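Local coordinates for alternansucrase (Leuconostoc mesenteroides, PDB 6HVG), which belongs to glycoside hydrolase family 70, whose members are large multidomain enzymes built around a TIM-type barrel, and binds a calcium ion, at residues A[882-887]-A[930-935]; A[888-893]-A[903-908]; A[734-739]-A[817-822]. All coordinates share one frame; numbering follows the deposited sequence.

Contact 1: residues A[882-887]-A[930-935]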
ATOM      1  N   THR A 882     -36.029  11.123   2.877  1.00 60.95           N
ATOM      2  CA  THR A 882     -37.044  11.160   1.852  1.00 61.36           C
ATOM      3  C   THR A 882     -36.565  11.940   0.636  1.00 59.02           C
ATOM      4  O   THR A 882     -36.295  13.131   0.720  1.00 56.34           O
ATOM      5  CB  THR A 882     -38.363  11.750   2.386  1.00 64.08           C
ATOM      6  OG1 THR A 882     -38.134  13.025   2.990  1.00 63.61           O
ATOM      7  CG2 THR A 882     -38.967  10.812   3.405  1.00 65.59           C
ATOM      8  N   SER A 883     -36.453  11.236  -0.487  1.00 59.24           N
ATOM      9  CA  SER A 883     -35.964  11.803  -1.755  1.00 58.02           C
ATOM     10  C   SER A 883     -37.028  11.636  -2.814  1.00 55.69           C
ATOM     11  O   SER A 883     -37.548  10.533  -2.999  1.00 60.89           O
ATOM     12  CB  SER A 883     -34.663  11.123  -2.218  1.00 56.36           C
ATOM     13  OG  SER A 883     -34.125  11.737  -3.378  1.00 59.21           O
ATOM     14  N   VAL A 884     -37.329  12.729  -3.512  1.00 50.81           N
ATOM     15  CA  VAL A 884     -38.408  12.794  -4.486  1.00 50.13           C
ATOM     16  C   VAL A 884     -37.910  13.380  -5.792  1.00 48.56           C
ATOM     17  O   VAL A 884     -37.072  14.255  -5.767  1.00 51.05           O
ATOM     18  CB  VAL A 884     -39.567  13.701  -3.989  1.00 50.12           C
ATOM     19  CG1 VAL A 884     -40.611  13.901  -5.080  1.00 49.54           C
ATOM     20  CG2 VAL A 884     -40.194  13.118  -2.723  1.00 49.90           C
ATOM     21  N   ARG A 885     -38.416  12.881  -6.916  1.00 46.86           N
ATOM     22  CA  ARG A 885     -38.283  13.531  -8.216  1.00 46.74           C
ATOM     23  C   ARG A 885     -39.709  13.784  -8.746  1.00 46.80           C
ATOM     24  O   ARG A 885     -40.564  12.920  -8.639  1.00 47.48           O
ATOM     25  CB  ARG A 885     -37.478  12.664  -9.209  1.00 48.49           C
ATOM     26  CG  ARG A 885     -35.956  12.566  -8.967  1.00 50.01           C
ATOM     27  CD  ARG A 885     -35.161  13.899  -9.113  1.00 48.86           C
ATOM     28  NE  ARG A 885     -34.796  14.241 -10.489  1.00 47.74           N
ATOM     29  CZ  ARG A 885     -33.870  13.599 -11.204  1.00 49.70           C
ATOM     30  NH1 ARG A 885     -33.178  12.582 -10.703  1.00 49.80           N
ATOM     31  NH2 ARG A 885     -33.629  13.978 -12.450  1.00 53.17           N
ATOM     32  N   PHE A 886     -39.947  14.937  -9.374  1.00 46.31           N
ATOM     33  CA  PHE A 886     -41.298  15.376  -9.742  1.00 46.38           C
ATOM     34  C   PHE A 886     -41.882  14.994 -11.125  1.00 46.81           C
ATOM     35  O   PHE A 886     -43.094  14.854 -11.236  1.00 50.35           O
ATOM     36  CB  PHE A 886     -41.382  16.889  -9.595  1.00 48.69           C
ATOM     37  CG  PHE A 886     -41.018  17.386  -8.237  1.00 50.01           C
ATOM     38  CD1 PHE A 886     -41.784  17.049  -7.129  1.00 49.28           C
ATOM     39  CD2 PHE A 886     -39.897  18.178  -8.058  1.00 50.94           C
ATOM     40  CE1 PHE A 886     -41.450  17.507  -5.863  1.00 49.82           C
ATOM     41  CE2 PHE A 886     -39.558  18.645  -6.795  1.00 53.49           C
ATOM     42  CZ  PHE A 886     -40.341  18.307  -5.690  1.00 52.43           C
ATOM     43  N   GLY A 887     -41.068  14.878 -12.176  1.00 46.16           N
ATOM     44  CA  GLY A 887     -41.559  14.638 -13.536  1.00 47.63           C
ATOM     45  C   GLY A 887     -40.848  15.554 -14.492  1.00 49.35           C
ATOM     46  O   GLY A 887     -40.031  16.315 -14.049  1.00 60.42           O
ATOM     47  N   LEU A 930     -43.851  11.624   2.170  1.00 62.59           N
ATOM     48  CA  LEU A 930     -43.202  11.909   0.898  1.00 61.75           C
ATOM     49  C   LEU A 930     -43.939  13.031   0.186  1.00 59.91           C
ATOM     50  O   LEU A 930     -45.041  12.843  -0.280  1.00 60.82           O
ATOM     51  CB  LEU A 930     -43.236  10.680  -0.002  1.00 61.71           C
ATOM     52  CG  LEU A 930     -42.209   9.565   0.208  1.00 61.59           C
ATOM     53  CD1 LEU A 930     -42.514   8.414  -0.728  1.00 61.64           C
ATOM     54  CD2 LEU A 930     -40.791  10.056  -0.009  1.00 63.50           C
ATOM     55  N   HIS A 931     -43.324  14.199   0.080  1.00 61.26           N
ATOM     56  CA  HIS A 931     -43.956  15.306  -0.627  1.00 62.22           C
ATOM     57  C   HIS A 931     -43.731  15.136  -2.144  1.00 59.92           C
ATOM     58  O   HIS A 931     -42.812  15.713  -2.737  1.00 55.87           O
ATOM     59  CB  HIS A 931     -43.434  16.667  -0.118  1.00 64.30           C
ATOM     60  CG  HIS A 931     -43.597  16.866   1.352  1.00 62.00           C
ATOM     61  ND1 HIS A 931     -42.618  16.522   2.260  1.00 60.96           N
ATOM     62  CD2 HIS A 931     -44.628  17.358   2.071  1.00 62.84           C
ATOM     63  CE1 HIS A 931     -43.041  16.795   3.478  1.00 63.52           C
ATOM     64  NE2 HIS A 931     -44.259  17.303   3.390  1.00 65.67           N
ATOM     65  N   MET A 932     -44.605  14.344  -2.753  1.00 57.66           N
ATOM     66  CA  MET A 932     -44.567  14.064  -4.183  1.00 56.45           C
ATOM     67  C   MET A 932     -44.844  15.298  -5.037  1.00 54.78           C
ATOM     68  O   MET A 932     -44.599  15.275  -6.232  1.00 51.11           O
ATOM     69  CB  MET A 932     -45.614  13.008  -4.534  1.00 59.19           C
ATOM     70  CG  MET A 932     -45.349  11.630  -3.946  1.00 59.77           C
ATOM     71  SD  MET A 932     -43.909  10.841  -4.686  1.00 58.72           S
ATOM     72  CE  MET A 932     -42.751  11.053  -3.397  1.00 59.89           C
ATOM     73  N   GLY A 933     -45.434  16.327  -4.433  1.00 54.80           N
ATOM     74  CA  GLY A 933     -45.542  17.631  -5.057  1.00 54.37           C
ATOM     75  C   GLY A 933     -46.937  18.008  -5.496  1.00 53.65           C
ATOM     76  O   GLY A 933     -47.764  17.163  -5.768  1.00 54.95           O
ATOM     77  N   LYS A 934     -47.168  19.304  -5.615  1.00 56.96           N
ATOM     78  CA  LYS A 934     -48.465  19.875  -5.996  1.00 60.60           C
ATOM     79  C   LYS A 934     -48.814  19.670  -7.477  1.00 61.03           C
ATOM     80  O   LYS A 934     -49.909  20.017  -7.920  1.00 60.25           O
ATOM     81  CB  LYS A 934     -48.483  21.367  -5.617  1.00 63.72           C
ATOM     82  CG  LYS A 934     -48.219  21.577  -4.121  1.00 67.05           C
ATOM     83  CD  LYS A 934     -49.107  22.616  -3.444  1.00 70.46           C
ATOM     84  CE  LYS A 934     -49.353  22.296  -1.967  1.00 73.34           C
ATOM     85  NZ  LYS A 934     -48.101  22.403  -1.165  1.00 74.95           N
ATOM     86  N   ALA A 935     -47.872  19.132  -8.246  1.00 61.40           N
ATOM     87  CA  ALA A 935     -48.160  18.604  -9.575  1.00 60.38           C
ATOM     88  C   ALA A 935     -48.779  17.209  -9.530  1.00 58.49           C
ATOM     89  O   ALA A 935     -49.176  16.702 -10.559  1.00 57.75           O
ATOM     90  CB  ALA A 935     -46.894  18.601 -10.418  1.00 61.43           C
TER
HETATM   91  O   HOH W   1     -43.110  13.335  -7.383  1.00 49.71           O
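Val884 packs into the bend that the chain makes at Leu930, His931 and Met932, and both of its methyl groups take part. CG1, anti to the backbone N (chi1 173°), and CG2, on the other branch of Val884, each lie 3.7 Å from the carbonyl oxygen His931 O. Val884 CG2 also meets Met932 CE at 3.4 Å. Met932 leaves its own backbone away from the valine, and the bends of its chain at chi2 and chi3 bring the terminal methyl back to it. Thr882, two residues earlier, touches Leu930 CD2 with CB, at 3.8 Å, and with CG2. At the other end the Phe886 ring comes in edge first: CD1 is 3.4 Å from Met932 O, which lies in the ring plane. Phe886 CE1, also on the ring edge, is 3.9 Å from His931 O.

Polar joining is sparse by comparison. The two backbones run within 23° of each other but do not pair as strands, with Val884 CA 6.3 Å from Met932 CA, and a water spans part of the gap by donating to Arg885 O and Met932 O. The looser side is that of His931, the centre of an inverse gamma turn closed by a weak bond from Met932 N to Leu930 O. Its exposed imidazole stays clear of 882-887 and touches Asp971 instead.

Strand 881-885 runs between strands 862-866 and 910-915 of a large antiparallel sheet, consistent with the family's domain C. Thr882 and Val884 point from it toward 930-935, whereas Ser883 and Arg885 start out away from it; Ser883 OG bonds Gln862 NE2, and Arg885 NE and NH1 bond the carbonyls of Gly860 and Thr816. Strand 927-931 pairs with 971-975; Leu930 touches Ile913 and Met932 touches Leu972.

Contact 2: residues A[888-893]-A[903-908]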
ATOM      1  N   LYS A 888     -41.156  15.527 -15.784  1.00 51.71           N
ATOM      2  CA  LYS A 888     -40.269  16.129 -16.779  1.00 56.72           C
ATOM      3  C   LYS A 888     -40.030  17.623 -16.670  1.00 61.66           C
ATOM      4  O   LYS A 888     -38.860  18.068 -16.631  1.00 71.86           O
ATOM      5  CB  LYS A 888     -40.664  15.814 -18.203  1.00 57.17           C
ATOM      6  CG  LYS A 888     -39.455  15.844 -19.122  1.00 57.78           C
ATOM      7  CD  LYS A 888     -39.830  15.665 -20.584  1.00 61.64           C
ATOM      8  CE  LYS A 888     -38.671  15.145 -21.441  1.00 59.75           C
ATOM      9  NZ  LYS A 888     -38.449  13.671 -21.302  1.00 59.74           N
ATOM     10  N   GLY A 889     -41.069  18.420 -16.618  1.00 58.10           N
ATOM     11  CA  GLY A 889     -40.819  19.868 -16.513  1.00 59.45           C
ATOM     12  C   GLY A 889     -41.094  20.442 -15.136  1.00 61.20           C
ATOM     13  O   GLY A 889     -41.203  21.656 -14.976  1.00 62.95           O
ATOM     14  N   ILE A 890     -41.260  19.576 -14.136  1.00 62.21           N
ATOM     15  CA  ILE A 890     -41.623  19.996 -12.776  1.00 59.22           C
ATOM     16  C   ILE A 890     -40.375  20.100 -11.917  1.00 55.04           C
ATOM     17  O   ILE A 890     -39.720  19.111 -11.643  1.00 50.82           O
ATOM     18  CB  ILE A 890     -42.597  19.008 -12.102  1.00 63.14           C
ATOM     19  CG1 ILE A 890     -43.790  18.661 -13.016  1.00 67.91           C
ATOM     20  CG2 ILE A 890     -43.127  19.574 -10.797  1.00 62.49           C
ATOM     21  CD1 ILE A 890     -44.633  19.849 -13.451  1.00 69.02           C
ATOM     22  N   MET A 891     -40.065  21.308 -11.478  1.00 54.91           N
ATOM     23  CA  MET A 891     -38.808  21.589 -10.819  1.00 57.43           C
ATOM     24  C   MET A 891     -38.899  21.804  -9.317  1.00 54.53           C
ATOM     25  O   MET A 891     -37.876  21.767  -8.655  1.00 54.16           O
ATOM     26  CB  MET A 891     -38.151  22.808 -11.483  1.00 62.50           C
ATOM     27  CG  MET A 891     -38.110  22.717 -13.008  1.00 63.98           C
ATOM     28  SD  MET A 891     -37.391  21.146 -13.543  1.00 69.97           S
ATOM     29  CE  MET A 891     -37.013  21.541 -15.254  1.00 76.32           C
ATOM     30  N   THR A 892     -40.107  21.972  -8.776  1.00 56.07           N
ATOM     31  CA  THR A 892     -40.307  22.317  -7.365  1.00 58.53           C
ATOM     32  C   THR A 892     -41.486  21.580  -6.747  1.00 57.45           C
ATOM     33  O   THR A 892     -42.334  21.073  -7.452  1.00 62.71           O
ATOM     34  CB  THR A 892     -40.553  23.832  -7.238  1.00 63.04           C
ATOM     35  OG1 THR A 892     -39.574  24.539  -8.011  1.00 60.66           O
ATOM     36  CG2 THR A 892     -40.417  24.315  -5.783  1.00 70.47           C
ATOM     37  N   SER A 893     -41.512  21.515  -5.417  1.00 58.71           N
ATOM     38  CA  SER A 893     -42.677  21.042  -4.630  1.00 58.77           C
ATOM     39  C   SER A 893     -43.998  21.665  -5.022  1.00 61.22           C
ATOM     40  O   SER A 893     -44.994  20.974  -5.183  1.00 67.12           O
ATOM     41  CB  SER A 893     -42.476  21.372  -3.150  1.00 59.60           C
ATOM     42  OG  SER A 893     -41.518  20.521  -2.568  1.00 66.39           O
ATOM     43  N   GLN A 903     -47.795  17.162 -20.846  1.00 70.63           N
ATOM     44  CA  GLN A 903     -48.416  16.372 -19.784  1.00 70.03           C
ATOM     45  C   GLN A 903     -47.565  15.197 -19.324  1.00 66.86           C
ATOM     46  O   GLN A 903     -47.956  14.497 -18.394  1.00 65.15           O
ATOM     47  CB  GLN A 903     -49.811  15.902 -20.209  1.00 75.88           C
ATOM     48  CG  GLN A 903     -50.800  17.060 -20.290  1.00 80.23           C
ATOM     49  CD  GLN A 903     -51.033  17.746 -18.951  1.00 84.35           C
ATOM     50  OE1 GLN A 903     -50.880  18.963 -18.837  1.00 87.27           O
ATOM     51  NE2 GLN A 903     -51.409  16.969 -17.932  1.00 84.95           N
ATOM     52  N   ASP A 904     -46.385  15.021 -19.928  1.00 66.47           N
ATOM     53  CA  ASP A 904     -45.498  13.892 -19.623  1.00 63.99           C
ATOM     54  C   ASP A 904     -45.268  13.717 -18.130  1.00 60.96           C
ATOM     55  O   ASP A 904     -45.166  12.599 -17.650  1.00 60.50           O
ATOM     56  CB  ASP A 904     -44.139  14.056 -20.314  1.00 68.11           C
ATOM     57  CG  ASP A 904     -44.229  13.991 -21.842  1.00 70.21           C
ATOM     58  OD1 ASP A 904     -45.308  14.266 -22.400  1.00 76.28           O
ATOM     59  OD2 ASP A 904     -43.202  13.682 -22.490  1.00 71.77           O
ATOM     60  N   TYR A 905     -45.187  14.826 -17.404  1.00 59.79           N
ATOM     61  CA  TYR A 905     -44.912  14.807 -15.965  1.00 57.71           C
ATOM     62  C   TYR A 905     -45.863  13.998 -15.090  1.00 58.66           C
ATOM     63  O   TYR A 905     -45.436  13.460 -14.058  1.00 60.31           O
ATOM     64  CB  TYR A 905     -44.851  16.239 -15.411  1.00 56.49           C
ATOM     65  CG  TYR A 905     -46.186  16.941 -15.243  1.00 55.63           C
ATOM     66  CD1 TYR A 905     -46.732  17.695 -16.279  1.00 58.21           C
ATOM     67  CD2 TYR A 905     -46.884  16.873 -14.055  1.00 57.55           C
ATOM     68  CE1 TYR A 905     -47.937  18.359 -16.140  1.00 60.28           C
ATOM     69  CE2 TYR A 905     -48.097  17.536 -13.901  1.00 59.85           C
ATOM     70  CZ  TYR A 905     -48.622  18.279 -14.948  1.00 61.47           C
ATOM     71  OH  TYR A 905     -49.821  18.950 -14.813  1.00 62.51           O
ATOM     72  N   LYS A 906     -47.139  13.936 -15.463  1.00 55.84           N
ATOM     73  CA  LYS A 906     -48.164  13.387 -14.569  1.00 57.24           C
ATOM     74  C   LYS A 906     -47.903  11.936 -14.157  1.00 59.61           C
ATOM     75  O   LYS A 906     -48.136  11.571 -12.998  1.00 61.06           O
ATOM     76  CB  LYS A 906     -49.583  13.550 -15.154  1.00 56.22           C
ATOM     77  CG  LYS A 906     -50.405  14.671 -14.506  1.00 57.87           C
ATOM     78  CD  LYS A 906     -51.025  14.217 -13.179  1.00 59.71           C
ATOM     79  CE  LYS A 906     -52.097  15.145 -12.611  1.00 63.73           C
ATOM     80  NZ  LYS A 906     -51.562  16.378 -11.971  1.00 65.15           N
ATOM     81  N   ASN A 907     -47.408  11.116 -15.084  1.00 60.81           N
ATOM     82  CA  ASN A 907     -47.115   9.719 -14.778  1.00 60.21           C
ATOM     83  C   ASN A 907     -45.647   9.431 -14.509  1.00 56.35           C
ATOM     84  O   ASN A 907     -45.234   8.273 -14.464  1.00 58.95           O
ATOM     85  CB  ASN A 907     -47.678   8.841 -15.888  1.00 62.49           C
ATOM     86  CG  ASN A 907     -49.181   9.011 -16.035  1.00 64.97           C
ATOM     87  OD1 ASN A 907     -49.656   9.515 -17.055  1.00 72.68           O
ATOM     88  ND2 ASN A 907     -49.932   8.643 -14.998  1.00 61.54           N
ATOM     89  N   GLN A 908     -44.877  10.490 -14.306  1.00 52.80           N
ATOM     90  CA  GLN A 908     -43.441  10.396 -14.038  1.00 51.43           C
ATOM     91  C   GLN A 908     -43.199  10.801 -12.563  1.00 51.06           C
ATOM     92  O   GLN A 908     -44.156  11.057 -11.825  1.00 48.78           O
ATOM     93  CB  GLN A 908     -42.667  11.301 -14.998  1.00 47.60           C
ATOM     94  CG  GLN A 908     -42.674  10.821 -16.418  1.00 47.15           C
ATOM     95  CD  GLN A 908     -41.960  11.744 -17.378  1.00 45.66           C
ATOM     96  OE1 GLN A 908     -41.443  12.788 -17.003  1.00 46.99           O
ATOM     97  NE2 GLN A 908     -41.904  11.335 -18.639  1.00 45.28           N
TER
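Ile890 lies over one face of Tyr905, and the tyrosine can be followed outward from its backbone. Tyr905 CB, the first atom, has two neighbours across the contact: Ile890 CG1 at 3.6 Å and, slightly farther, the backbone Lys888 N. With chi1 at 75°, CG stands between the backbone N and the carbonyl carbon of its own residue, and there it meets both CG1 and CD1 of Ile890. Ring atom CD2 has the same two partners, Tyr905 CD1 meets only Ile890 CD1, and Tyr905 CE2 is slightly farther from that methyl. Ile890 CD1 sits 3.9 Å from the centroid of the Tyr905 ring and 20° off the ring normal, a CH-pi contact displaced toward the rim. At the tip, OH makes a weak hydrogen bond with Thr897 OG1.

Both segments belong to the long connection between strands 881-885 and 910-915, antiparallel neighbours in one sheet, so the contact folds the arms of an extended hairpin loop against each other. Residues 904-906 have helical backbone angles, and the bonds Lys906 N to Gln903 O and Gln908 N to Tyr905 O keep this arm coiled. The coil presents Asp904, Tyr905 and Gln908 to the other arm.

Gln908, extended beyond CG, brings its amide oxygen to the start of the facing segment: Gln908 OE1 is 3.3 Å from Lys888 CB and 3.0 Å from Lys888 N. The lysine chain then runs past Asp904, with Lys888 CD 4.4 Å from Asp904 OD2. Lys888 NZ remains 4.9 Å from Asp904 OD2, too far for a salt bridge, although the opposite charges may still attract. That ammonium group is held instead by Arg1019 O and, weakly, by Ala1018 O.

Contact 3: residues A[734-739]-A[817-822]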
ATOM      1  N   ILE A 734     -31.257  19.233  -1.528  1.00 57.31           N
ATOM      2  CA  ILE A 734     -32.335  19.522  -0.580  1.00 56.72           C
ATOM      3  C   ILE A 734     -33.531  20.080  -1.321  1.00 56.68           C
ATOM      4  O   ILE A 734     -34.654  19.624  -1.112  1.00 60.76           O
ATOM      5  CB  ILE A 734     -31.882  20.524   0.495  1.00 59.49           C
ATOM      6  CG1 ILE A 734     -30.868  19.849   1.437  1.00 59.91           C
ATOM      7  CG2 ILE A 734     -33.074  21.068   1.272  1.00 58.67           C
ATOM      8  CD1 ILE A 734     -30.155  20.789   2.393  1.00 60.02           C
ATOM      9  N   ALA A 735     -33.278  21.066  -2.184  1.00 55.59           N
ATOM     10  CA  ALA A 735     -34.311  21.591  -3.082  1.00 55.06           C
ATOM     11  C   ALA A 735     -33.679  22.011  -4.403  1.00 52.62           C
ATOM     12  O   ALA A 735     -33.500  23.196  -4.666  1.00 53.38           O
ATOM     13  CB  ALA A 735     -35.039  22.760  -2.448  1.00 53.33           C
ATOM     14  N   ASN A 736     -33.350  21.017  -5.220  1.00 49.25           N
ATOM     15  CA  ASN A 736     -32.662  21.241  -6.485  1.00 48.17           C
ATOM     16  C   ASN A 736     -33.664  21.378  -7.616  1.00 49.00           C
ATOM     17  O   ASN A 736     -34.166  20.382  -8.112  1.00 51.16           O
ATOM     18  CB  ASN A 736     -31.679  20.090  -6.763  1.00 45.68           C
ATOM     19  CG  ASN A 736     -30.902  20.280  -8.037  1.00 42.79           C
ATOM     20  OD1 ASN A 736     -31.238  21.105  -8.835  1.00 43.73           O
ATOM     21  ND2 ASN A 736     -29.848  19.518  -8.216  1.00 43.36           N
ATOM     22  N   SER A 737     -33.931  22.624  -8.002  1.00 47.85           N
ATOM     23  CA  SER A 737     -34.840  22.950  -9.092  1.00 47.79           C
ATOM     24  C   SER A 737     -34.137  23.198 -10.439  1.00 48.31           C
ATOM     25  O   SER A 737     -34.743  23.717 -11.360  1.00 48.78           O
ATOM     26  CB  SER A 737     -35.631  24.190  -8.713  1.00 48.10           C
ATOM     27  OG  SER A 737     -34.827  25.365  -8.729  1.00 49.25           O
ATOM     28  N   GLY A 738     -32.858  22.855 -10.539  1.00 46.91           N
ATOM     29  CA  GLY A 738     -32.082  23.119 -11.733  1.00 46.91           C
ATOM     30  C   GLY A 738     -31.662  24.559 -11.951  1.00 49.57           C
ATOM     31  O   GLY A 738     -31.134  24.879 -13.008  1.00 54.59           O
ATOM     32  N   ASP A 739     -31.861  25.429 -10.970  1.00 55.02           N
ATOM     33  CA  ASP A 739     -31.587  26.869 -11.139  1.00 58.24           C
ATOM     34  C   ASP A 739     -30.105  27.281 -10.891  1.00 58.66           C
ATOM     35  O   ASP A 739     -29.684  28.317 -11.402  1.00 62.80           O
ATOM     36  CB  ASP A 739     -32.562  27.730 -10.290  1.00 61.29           C
ATOM     37  CG  ASP A 739     -32.281  27.675  -8.753  1.00 64.18           C
ATOM     38  OD1 ASP A 739     -31.831  26.631  -8.228  1.00 67.46           O
ATOM     39  OD2 ASP A 739     -32.540  28.688  -8.066  1.00 60.83           O
ATOM     40  N   ASN A 817     -30.854  10.335  -8.021  1.00 47.57           N
ATOM     41  CA  ASN A 817     -30.252  11.663  -7.849  1.00 47.06           C
ATOM     42  C   ASN A 817     -30.200  12.475  -9.146  1.00 46.23           C
ATOM     43  O   ASN A 817     -29.732  11.991 -10.195  1.00 47.48           O
ATOM     44  CB  ASN A 817     -28.825  11.547  -7.282  1.00 47.74           C
ATOM     45  CG  ASN A 817     -28.780  11.494  -5.752  1.00 48.24           C
ATOM     46  OD1 ASN A 817     -29.761  11.753  -5.075  1.00 46.09           O
ATOM     47  ND2 ASN A 817     -27.608  11.146  -5.207  1.00 47.46           N
ATOM     48  N   LYS A 818     -30.639  13.723  -9.043  1.00 44.95           N
ATOM     49  CA  LYS A 818     -30.478  14.696 -10.103  1.00 46.81           C
ATOM     50  C   LYS A 818     -29.012  15.183 -10.192  1.00 46.98           C
ATOM     51  O   LYS A 818     -28.256  15.141  -9.218  1.00 48.10           O
ATOM     52  CB  LYS A 818     -31.404  15.886  -9.849  1.00 49.10           C
ATOM     53  CG  LYS A 818     -31.451  16.939 -10.946  1.00 50.70           C
ATOM     54  CD  LYS A 818     -32.483  18.012 -10.632  1.00 51.89           C
ATOM     55  CE  LYS A 818     -32.171  19.329 -11.322  1.00 54.94           C
ATOM     56  NZ  LYS A 818     -32.147  19.223 -12.804  1.00 57.42           N
ATOM     57  N   ASP A 819     -28.621  15.628 -11.379  1.00 47.42           N
ATOM     58  CA  ASP A 819     -27.296  16.191 -11.642  1.00 46.50           C
ATOM     59  C   ASP A 819     -26.168  15.201 -11.314  1.00 44.96           C
ATOM     60  O   ASP A 819     -25.283  15.493 -10.513  1.00 47.04           O
ATOM     61  CB  ASP A 819     -27.108  17.524 -10.892  1.00 47.36           C
ATOM     62  CG  ASP A 819     -27.890  18.672 -11.509  1.00 50.40           C
ATOM     63  OD1 ASP A 819     -27.949  18.762 -12.761  1.00 55.14           O
ATOM     64  OD2 ASP A 819     -28.433  19.513 -10.743  1.00 52.71           O
ATOM     65  N   THR A 820     -26.223  14.036 -11.938  1.00 43.39           N
ATOM     66  CA  THR A 820     -25.120  13.077 -11.933  1.00 43.16           C
ATOM     67  C   THR A 820     -25.309  12.077 -13.077  1.00 42.13           C
ATOM     68  O   THR A 820     -26.451  11.813 -13.473  1.00 48.30           O
ATOM     69  CB  THR A 820     -25.030  12.295 -10.589  1.00 42.74           C
ATOM     70  OG1 THR A 820     -23.754  11.652 -10.481  1.00 44.23           O
ATOM     71  CG2 THR A 820     -26.103  11.231 -10.475  1.00 42.65           C
ATOM     72  N   VAL A 821     -24.210  11.523 -13.584  1.00 37.92           N
ATOM     73  CA  VAL A 821     -24.272  10.317 -14.382  1.00 37.78           C
ATOM     74  C   VAL A 821     -23.935   9.141 -13.477  1.00 39.67           C
ATOM     75  O   VAL A 821     -22.781   8.951 -13.110  1.00 41.25           O
ATOM     76  CB  VAL A 821     -23.265  10.331 -15.529  1.00 38.73           C
ATOM     77  CG1 VAL A 821     -23.306   8.991 -16.266  1.00 40.22           C
ATOM     78  CG2 VAL A 821     -23.499  11.501 -16.483  1.00 37.21           C
ATOM     79  N   PRO A 822     -24.932   8.355 -13.068  1.00 43.10           N
ATOM     80  CA  PRO A 822     -24.586   7.238 -12.177  1.00 43.91           C
ATOM     81  C   PRO A 822     -23.785   6.148 -12.876  1.00 44.78           C
ATOM     82  O   PRO A 822     -23.920   5.969 -14.076  1.00 47.98           O
ATOM     83  CB  PRO A 822     -25.942   6.709 -11.730  1.00 44.63           C
ATOM     84  CG  PRO A 822     -26.873   7.123 -12.811  1.00 45.79           C
ATOM     85  CD  PRO A 822     -26.377   8.453 -13.294  1.00 44.29           C
TER
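Lys818 and Asp819 both meet the side-chain amide of Asn736, the lysine through its methylene chain and the aspartate through its carboxylate. Asn817, whose OD1 is bonded to Gln862 NE2, leads in, and Lys818 follows. Its chain crosses the asparagine side chain at about a right angle: Lys818 CD lies 3.8 Å from Asn736 OD1, and Lys818 CE comes to 3.2 Å from that same oxygen. The chain bends only at its last torsion (chi4 61°), which leaves Lys818 NZ 4.0 Å from Gly738 CA. Asn736 OD1 already accepts a hydrogen bond of 2.9 Å from Gly738 N, which makes residues 736-738 an Asx turn and holds the amide in place beside the lysine.

Asp819 is next, with a left-handed backbone conformation. Asp819 OD2 accepts from Asn736 ND2 at 2.9 Å in a nearly straight bond, N-H...O 169°. The donor arrives on the anti side of the carboxylate, 24° out of its plane, whereas the acceptor lies close to the plane of the amide. The second oxygen, OD1, is bonded to Ser1036 OG, so the carboxylate has partners at both oxygens. Thr820 then turns its OG1 to Asn745 and Ser747, and at Val821 the chain becomes a barrel strand.

This contact lies where two sheets approach each other. Strand 821-825 runs between strands 745-747 and 1045-1047 in the eight-stranded parallel sheet of the TIM-type barrel, with Asp1041 of helix 1038-1041 touching Lys818. Strand 735-736 pairs antiparallel with 862-866 in the large antiparallel sheet.

How the contacts relate
The three contacts cluster on one side of the chain's centre, within the family 70 range. Contact 3 closes first along the chain; contact 1 opens later and encloses contact 2 in its loop. The centres of contacts 1 and 2 are about 9 Å apart. A probable hydrogen bond from Lys934 to Ser893, another between Ala935 and Lys906, and the Phe886 ring against 892-893 join them. Contact 3 lies about 13 Å from contact 1 and 14 Å from contact 2, centre to centre, with Arg885 packing on 817-818 and Met891 on Ser737. Contacts 1 and 3 share the large antiparallel sheet, so the group reaches from the loop entering barrel strand 821-825, across that sheet, to the 881-885/910-915 loop.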